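Local atomic coordinates of glycosyl hyrolase, family 3 (PDB entry 3TEV), a protein that probably hydrolyses O-glycosidic bonds, as a member of glycoside hydrolase family 3 built on a TIM-barrel domain. Residues A[273-285]-A[298-310]. Numbering follows the deposited sequence.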
ATOM      1  N   TYR A 273     -10.991 -16.828  -0.017  1.00 56.91           N
ATOM      2  CA  TYR A 273     -11.083 -16.488   1.405  1.00 55.19           C
ATOM      3  C   TYR A 273     -12.351 -15.662   1.682  1.00 55.48           C
ATOM      4  O   TYR A 273     -12.910 -15.035   0.773  1.00 54.79           O
ATOM      5  CB  TYR A 273      -9.850 -15.676   1.842  1.00 53.91           C
ATOM      6  CG  TYR A 273      -8.519 -16.357   1.588  1.00 53.18           C
ATOM      7  CD1 TYR A 273      -7.898 -17.132   2.584  1.00 52.78           C
ATOM      8  CD2 TYR A 273      -7.873 -16.229   0.350  1.00 52.15           C
ATOM      9  CE1 TYR A 273      -6.680 -17.775   2.350  1.00 53.28           C
ATOM     10  CE2 TYR A 273      -6.647 -16.880   0.090  1.00 52.91           C
ATOM     11  CZ  TYR A 273      -6.056 -17.649   1.096  1.00 53.70           C
ATOM     12  OH  TYR A 273      -4.855 -18.276   0.841  1.00 53.88           O
ATOM     13  N   GLY A 274     -12.805 -15.675   2.937  1.00 55.73           N
ATOM     14  CA  GLY A 274     -13.790 -14.703   3.412  1.00 56.69           C
ATOM     15  C   GLY A 274     -13.114 -13.357   3.689  1.00 56.06           C
ATOM     16  O   GLY A 274     -11.947 -13.322   4.052  1.00 55.25           O
ATOM     17  N   ARG A 275     -13.838 -12.256   3.517  1.00 56.34           N
ATOM     18  CA  ARG A 275     -13.247 -10.930   3.663  1.00 55.48           C
ATOM     19  C   ARG A 275     -12.620 -10.752   5.053  1.00 52.90           C
ATOM     20  O   ARG A 275     -11.424 -10.492   5.167  1.00 51.70           O
ATOM     21  CB  ARG A 275     -14.268  -9.820   3.364  1.00 57.41           C
ATOM     22  CG  ARG A 275     -14.819  -9.796   1.922  1.00 60.20           C
ATOM     23  CD  ARG A 275     -13.770  -9.349   0.868  1.00 61.93           C
ATOM     24  NE  ARG A 275     -13.331  -7.974   1.112  1.00 62.08           N
ATOM     25  CZ  ARG A 275     -13.550  -6.929   0.306  1.00 61.13           C
ATOM     26  NH1 ARG A 275     -14.199  -7.091  -0.865  1.00 59.89           N
ATOM     27  NH2 ARG A 275     -13.090  -5.720   0.676  1.00 57.91           N
ATOM     28  N   GLY A 276     -13.426 -10.929   6.097  1.00 49.47           N
ATOM     29  CA  GLY A 276     -12.973 -10.734   7.464  1.00 46.25           C
ATOM     30  C   GLY A 276     -11.846 -11.654   7.898  1.00 44.79           C
ATOM     31  O   GLY A 276     -10.872 -11.201   8.499  1.00 44.01           O
ATOM     32  N   GLU A 277     -11.981 -12.940   7.595  1.00 44.40           N
ATOM     33  CA  GLU A 277     -10.909 -13.910   7.800  1.00 45.38           C
ATOM     34  C   GLU A 277      -9.586 -13.448   7.151  1.00 43.85           C
ATOM     35  O   GLU A 277      -8.545 -13.456   7.794  1.00 44.80           O
ATOM     36  CB  GLU A 277     -11.354 -15.299   7.280  1.00 47.10           C
ATOM     37  CG  GLU A 277     -10.253 -16.166   6.639  1.00 52.94           C
ATOM     38  CD  GLU A 277     -10.788 -17.412   5.921  1.00 61.82           C
ATOM     39  OE1 GLU A 277     -11.310 -17.305   4.778  1.00 64.08           O
ATOM     40  OE2 GLU A 277     -10.673 -18.518   6.504  1.00 66.32           O
ATOM     41  N   ALA A 278      -9.634 -13.026   5.891  1.00 41.52           N
ATOM     42  CA  ALA A 278      -8.432 -12.600   5.182  1.00 39.25           C
ATOM     43  C   ALA A 278      -7.774 -11.385   5.870  1.00 37.80           C
ATOM     44  O   ALA A 278      -6.556 -11.327   6.020  1.00 37.04           O
ATOM     45  CB  ALA A 278      -8.739 -12.316   3.712  1.00 37.91           C
ATOM     46  N   ALA A 279      -8.584 -10.429   6.304  1.00 36.17           N
ATOM     47  CA  ALA A 279      -8.060  -9.235   6.931  1.00 35.20           C
ATOM     48  C   ALA A 279      -7.394  -9.549   8.291  1.00 35.34           C
ATOM     49  O   ALA A 279      -6.324  -9.036   8.596  1.00 35.20           O
ATOM     50  CB  ALA A 279      -9.149  -8.210   7.081  1.00 34.71           C
ATOM     51  N   VAL A 280      -8.007 -10.429   9.076  1.00 35.29           N
ATOM     52  CA  VAL A 280      -7.438 -10.815  10.357  1.00 35.65           C
ATOM     53  C   VAL A 280      -6.118 -11.557  10.129  1.00 36.19           C
ATOM     54  O   VAL A 280      -5.111 -11.278  10.781  1.00 35.72           O
ATOM     55  CB  VAL A 280      -8.471 -11.629  11.202  1.00 35.70           C
ATOM     56  CG1 VAL A 280      -7.810 -12.363  12.363  1.00 34.90           C
ATOM     57  CG2 VAL A 280      -9.578 -10.691  11.704  1.00 35.12           C
ATOM     58  N   ARG A 281      -6.120 -12.460   9.152  1.00 37.14           N
ATOM     59  CA  ARG A 281      -4.913 -13.220   8.813  1.00 38.29           C
ATOM     60  C   ARG A 281      -3.771 -12.296   8.338  1.00 37.24           C
ATOM     61  O   ARG A 281      -2.620 -12.491   8.749  1.00 38.43           O
ATOM     62  CB  ARG A 281      -5.244 -14.316   7.793  1.00 39.09           C
ATOM     63  CG  ARG A 281      -4.037 -15.089   7.239  1.00 43.95           C
ATOM     64  CD  ARG A 281      -3.418 -16.156   8.203  1.00 48.63           C
ATOM     65  NE  ARG A 281      -2.226 -16.808   7.631  1.00 50.67           N
ATOM     66  CZ  ARG A 281      -1.617 -17.884   8.145  1.00 52.31           C
ATOM     67  NH1 ARG A 281      -2.067 -18.468   9.253  1.00 53.05           N
ATOM     68  NH2 ARG A 281      -0.548 -18.390   7.545  1.00 53.03           N
ATOM     69  N   ALA A 282      -4.084 -11.271   7.533  1.00 34.94           N
ATOM     70  CA  ALA A 282      -3.072 -10.302   7.103  1.00 33.88           C
ATOM     71  C   ALA A 282      -2.445  -9.569   8.290  1.00 33.74           C
ATOM     72  O   ALA A 282      -1.221  -9.410   8.342  1.00 33.25           O
ATOM     73  CB  ALA A 282      -3.642  -9.284   6.100  1.00 32.66           C
ATOM     74  N   LEU A 283      -3.281  -9.118   9.230  1.00 33.30           N
ATOM     75  CA  LEU A 283      -2.778  -8.379  10.371  1.00 34.06           C
ATOM     76  C   LEU A 283      -1.900  -9.306  11.210  1.00 35.35           C
ATOM     77  O   LEU A 283      -0.790  -8.931  11.569  1.00 35.81           O
ATOM     78  CB  LEU A 283      -3.918  -7.779  11.193  1.00 33.36           C
ATOM     79  CG  LEU A 283      -4.675  -6.635  10.503  1.00 31.64           C
ATOM     80  CD1 LEU A 283      -6.029  -6.435  11.176  1.00 30.03           C
ATOM     81  CD2 LEU A 283      -3.852  -5.310  10.461  1.00 27.93           C
ATOM     82  N   ARG A 284      -2.366 -10.534  11.449  1.00 36.59           N
ATOM     83  CA  ARG A 284      -1.596 -11.514  12.225  1.00 37.66           C
ATOM     84  C   ARG A 284      -0.266 -11.834  11.550  1.00 38.08           C
ATOM     85  O   ARG A 284       0.771 -11.911  12.219  1.00 39.15           O
ATOM     86  CB  ARG A 284      -2.383 -12.814  12.413  1.00 37.79           C
ATOM     87  CG  ARG A 284      -3.440 -12.785  13.487  1.00 39.81           C
ATOM     88  CD  ARG A 284      -3.966 -14.206  13.790  1.00 44.33           C
ATOM     89  NE  ARG A 284      -4.787 -14.213  14.999  1.00 47.52           N
ATOM     90  CZ  ARG A 284      -6.030 -14.676  15.067  1.00 50.04           C
ATOM     91  NH1 ARG A 284      -6.616 -15.213  14.005  1.00 52.21           N
ATOM     92  NH2 ARG A 284      -6.684 -14.622  16.213  1.00 52.27           N
ATOM     93  N   ALA A 285      -0.292 -12.037  10.231  1.00 37.45           N
ATOM     94  CA  ALA A 285       0.933 -12.342   9.487  1.00 37.09           C
ATOM     95  C   ALA A 285       1.984 -11.220   9.574  1.00 36.70           C
ATOM     96  O   ALA A 285       3.188 -11.482   9.437  1.00 36.25           O
ATOM     97  CB  ALA A 285       0.603 -12.645   8.028  1.00 37.32           C
ATOM     98  N   VAL A 298     -19.427  -4.719   2.936  1.00 43.83           N
ATOM     99  CA  VAL A 298     -18.178  -5.478   3.061  1.00 42.62           C
ATOM    100  C   VAL A 298     -17.186  -4.828   4.014  1.00 41.45           C
ATOM    101  O   VAL A 298     -16.454  -5.528   4.698  1.00 41.68           O
ATOM    102  CB  VAL A 298     -17.513  -5.929   1.707  1.00 42.91           C
ATOM    103  CG1 VAL A 298     -18.555  -6.507   0.784  1.00 42.76           C
ATOM    104  CG2 VAL A 298     -16.712  -4.811   1.022  1.00 42.13           C
ATOM    105  N   GLN A 299     -17.167  -3.500   4.070  1.00 40.39           N
ATOM    106  CA  GLN A 299     -16.300  -2.791   5.020  1.00 39.77           C
ATOM    107  C   GLN A 299     -16.717  -3.136   6.454  1.00 40.27           C
ATOM    108  O   GLN A 299     -15.860  -3.425   7.309  1.00 39.58           O
ATOM    109  CB  GLN A 299     -16.308  -1.272   4.787  1.00 39.02           C
ATOM    110  CG  GLN A 299     -15.690  -0.824   3.445  1.00 39.20           C
ATOM    111  CD  GLN A 299     -15.793   0.678   3.202  1.00 40.44           C
ATOM    112  OE1 GLN A 299     -16.262   1.418   4.060  1.00 44.32           O
ATOM    113  NE2 GLN A 299     -15.344   1.134   2.044  1.00 39.10           N
ATOM    114  N   GLN A 300     -18.035  -3.138   6.688  1.00 40.96           N
ATOM    115  CA  GLN A 300     -18.618  -3.476   7.980  1.00 42.27           C
ATOM    116  C   GLN A 300     -18.280  -4.904   8.396  1.00 42.13           C
ATOM    117  O   GLN A 300     -17.948  -5.151   9.566  1.00 42.86           O
ATOM    118  CB  GLN A 300     -20.138  -3.230   7.997  1.00 42.94           C
ATOM    119  CG  GLN A 300     -20.494  -1.736   8.070  1.00 46.50           C
ATOM    120  CD  GLN A 300     -21.995  -1.434   7.968  1.00 52.78           C
ATOM    121  OE1 GLN A 300     -22.756  -2.147   7.288  1.00 56.59           O
ATOM    122  NE2 GLN A 300     -22.428  -0.358   8.638  1.00 53.64           N
ATOM    123  N   ALA A 301     -18.306  -5.829   7.443  1.00 41.26           N
ATOM    124  CA  ALA A 301     -17.962  -7.208   7.751  1.00 40.94           C
ATOM    125  C   ALA A 301     -16.485  -7.339   8.119  1.00 40.50           C
ATOM    126  O   ALA A 301     -16.131  -8.167   8.971  1.00 41.25           O
ATOM    127  CB  ALA A 301     -18.339  -8.158   6.581  1.00 40.64           C
ATOM    128  N   THR A 302     -15.630  -6.525   7.496  1.00 39.02           N
ATOM    129  CA  THR A 302     -14.216  -6.531   7.824  1.00 38.00           C
ATOM    130  C   THR A 302     -13.973  -5.955   9.225  1.00 37.97           C
ATOM    131  O   THR A 302     -13.280  -6.573  10.038  1.00 38.65           O
ATOM    132  CB  THR A 302     -13.384  -5.791   6.757  1.00 37.63           C
ATOM    133  OG1 THR A 302     -13.652  -6.365   5.470  1.00 38.41           O
ATOM    134  CG2 THR A 302     -11.910  -5.911   7.040  1.00 36.12           C
ATOM    135  N   LEU A 303     -14.539  -4.784   9.508  1.00 37.72           N
ATOM    136  CA  LEU A 303     -14.529  -4.221  10.857  1.00 37.75           C
ATOM    137  C   LEU A 303     -14.943  -5.241  11.917  1.00 37.60           C
ATOM    138  O   LEU A 303     -14.267  -5.378  12.933  1.00 37.58           O
ATOM    139  CB  LEU A 303     -15.490  -3.042  10.956  1.00 38.12           C
ATOM    140  CG  LEU A 303     -15.000  -1.756  10.336  1.00 40.02           C
ATOM    141  CD1 LEU A 303     -16.218  -0.857  10.039  1.00 42.90           C
ATOM    142  CD2 LEU A 303     -13.987  -1.083  11.274  1.00 40.61           C
ATOM    143  N   ALA A 304     -16.050  -5.945  11.670  1.00 37.24           N
ATOM    144  CA  ALA A 304     -16.580  -6.900  12.630  1.00 38.10           C
ATOM    145  C   ALA A 304     -15.567  -8.004  12.941  1.00 38.33           C
ATOM    146  O   ALA A 304     -15.393  -8.371  14.109  1.00 38.82           O
ATOM    147  CB  ALA A 304     -17.955  -7.502  12.153  1.00 38.29           C
ATOM    148  N   ALA A 305     -14.881  -8.510  11.917  1.00 37.51           N
ATOM    149  CA  ALA A 305     -13.875  -9.543  12.143  1.00 36.75           C
ATOM    150  C   ALA A 305     -12.674  -8.967  12.895  1.00 36.11           C
ATOM    151  O   ALA A 305     -12.159  -9.585  13.825  1.00 36.40           O
ATOM    152  CB  ALA A 305     -13.430 -10.167  10.826  1.00 36.73           C
ATOM    153  N   VAL A 306     -12.226  -7.777  12.511  1.00 34.97           N
ATOM    154  CA  VAL A 306     -11.074  -7.205  13.172  1.00 34.15           C
ATOM    155  C   VAL A 306     -11.437  -6.835  14.616  1.00 35.34           C
ATOM    156  O   VAL A 306     -10.572  -6.889  15.509  1.00 34.82           O
ATOM    157  CB  VAL A 306     -10.501  -6.013  12.364  1.00 34.19           C
ATOM    158  CG1 VAL A 306      -9.339  -5.332  13.099  1.00 31.90           C
ATOM    159  CG2 VAL A 306     -10.044  -6.500  10.974  1.00 33.50           C
ATOM    160  N   ALA A 307     -12.712  -6.497  14.857  1.00 36.52           N
ATOM    161  CA  ALA A 307     -13.175  -6.186  16.225  1.00 38.73           C
ATOM    162  C   ALA A 307     -13.012  -7.362  17.200  1.00 40.53           C
ATOM    163  O   ALA A 307     -12.840  -7.151  18.390  1.00 40.97           O
ATOM    164  CB  ALA A 307     -14.637  -5.684  16.227  1.00 38.56           C
ATOM    165  N   GLU A 308     -13.048  -8.593  16.687  1.00 42.32           N
ATOM    166  CA  GLU A 308     -12.859  -9.794  17.522  1.00 44.08           C
ATOM    167  C   GLU A 308     -11.383 -10.110  17.760  1.00 42.85           C
ATOM    168  O   GLU A 308     -11.021 -10.684  18.786  1.00 43.61           O
ATOM    169  CB  GLU A 308     -13.533 -11.006  16.880  1.00 45.36           C
ATOM    170  CG  GLU A 308     -15.004 -10.801  16.603  1.00 52.05           C
ATOM    171  CD  GLU A 308     -15.795 -10.540  17.881  1.00 61.31           C
ATOM    172  OE1 GLU A 308     -15.468 -11.144  18.942  1.00 65.60           O
ATOM    173  OE2 GLU A 308     -16.744  -9.719  17.832  1.00 65.26           O
ATOM    174  N   TYR A 309     -10.540  -9.724  16.807  1.00 40.61           N
ATOM    175  CA  TYR A 309      -9.098  -9.950  16.874  1.00 38.74           C
ATOM    176  C   TYR A 309      -8.398  -8.971  17.828  1.00 37.69           C
ATOM    177  O   TYR A 309      -7.586  -9.351  18.655  1.00 37.74           O
ATOM    178  CB  TYR A 309      -8.530  -9.863  15.450  1.00 38.06           C
ATOM    179  CG  TYR A 309      -7.058  -9.530  15.330  1.00 37.63           C
ATOM    180  CD1 TYR A 309      -6.066 -10.459  15.668  1.00 38.41           C
ATOM    181  CD2 TYR A 309      -6.649  -8.294  14.834  1.00 34.93           C
ATOM    182  CE1 TYR A 309      -4.710 -10.139  15.542  1.00 37.00           C
ATOM    183  CE2 TYR A 309      -5.326  -7.991  14.689  1.00 35.00           C
ATOM    184  CZ  TYR A 309      -4.360  -8.905  15.050  1.00 36.10           C
ATOM    185  OH  TYR A 309      -3.033  -8.554  14.910  1.00 37.00           O
ATOM    186  N   VAL A 310      -8.743  -7.708  17.704  1.00 36.95           N
ATOM    187  CA  VAL A 310      -8.100  -6.613  18.416  1.00 36.69           C
ATOM    188  C   VAL A 310      -8.001  -6.751  19.960  1.00 37.57           C
ATOM    189  O   VAL A 310      -6.909  -6.533  20.506  1.00 37.72           O
ATOM    190  CB  VAL A 310      -8.752  -5.276  17.965  1.00 36.44           C
ATOM    191  CG1 VAL A 310      -8.757  -4.263  19.051  1.00 35.98           C
ATOM    192  CG2 VAL A 310      -8.054  -4.756  16.712  1.00 35.44           C
TER
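Helix 275-285 and the 298-309 part of helix 296-309 pass 8.0 Å apart at a crossing angle of -47° and come closest near G276 and T302, whose CA atoms lie 4.4 Å apart. With no side chain at G276 to hold the helices apart, CB of A305 sits 3.4 Å from CA of G276, tighter than usual van der Waals contact. Beside it, CB of A279 meets CG2 of T302 at 3.6 Å. The hydroxyl of T302 turns back along its own helix to bond V298 O, which T302 N reaches from the opposite face of the carbonyl, so this buried polar group is satisfied without crossing the interface. V280 lays CG2 against the A305 carbonyl oxygen, while both its methyls touch CB of Y309. The Y309 side chain, with CG anti to the backbone N (chi1 157°), carries the ring out over helix 275-285, where L283 and R284 meet it from the same side, both obliquely. CB of L283 lies 3.8 Å from CE2 of Y309, and CD1 of L283 also reaches both methyls of V306. R284 runs past the ring in the opposite direction, CG 3.6 Å from CE1 of Y309, its guanidinium plane nearly perpendicular to the ring. Loss of the ring, with an alanine at Y309, is likely to open a gap beside L283 and leave the aliphatic part of R284 without its aromatic neighbour. R275, bent at chi2 and chi3, brings one guanidinium face to CG2 of V298, which sits off toward the rim, while its NH2 bonds L293 O. The inner side of the pair rests on the barrel, A279 and L283 on V290 of strand 290-291 and T302 on L22 of strand 22-24. No hydrogen bond joins the two helices, so their association here depends on close-fitting apolar surfaces, as between neighbouring outer helices of a TIM barrel.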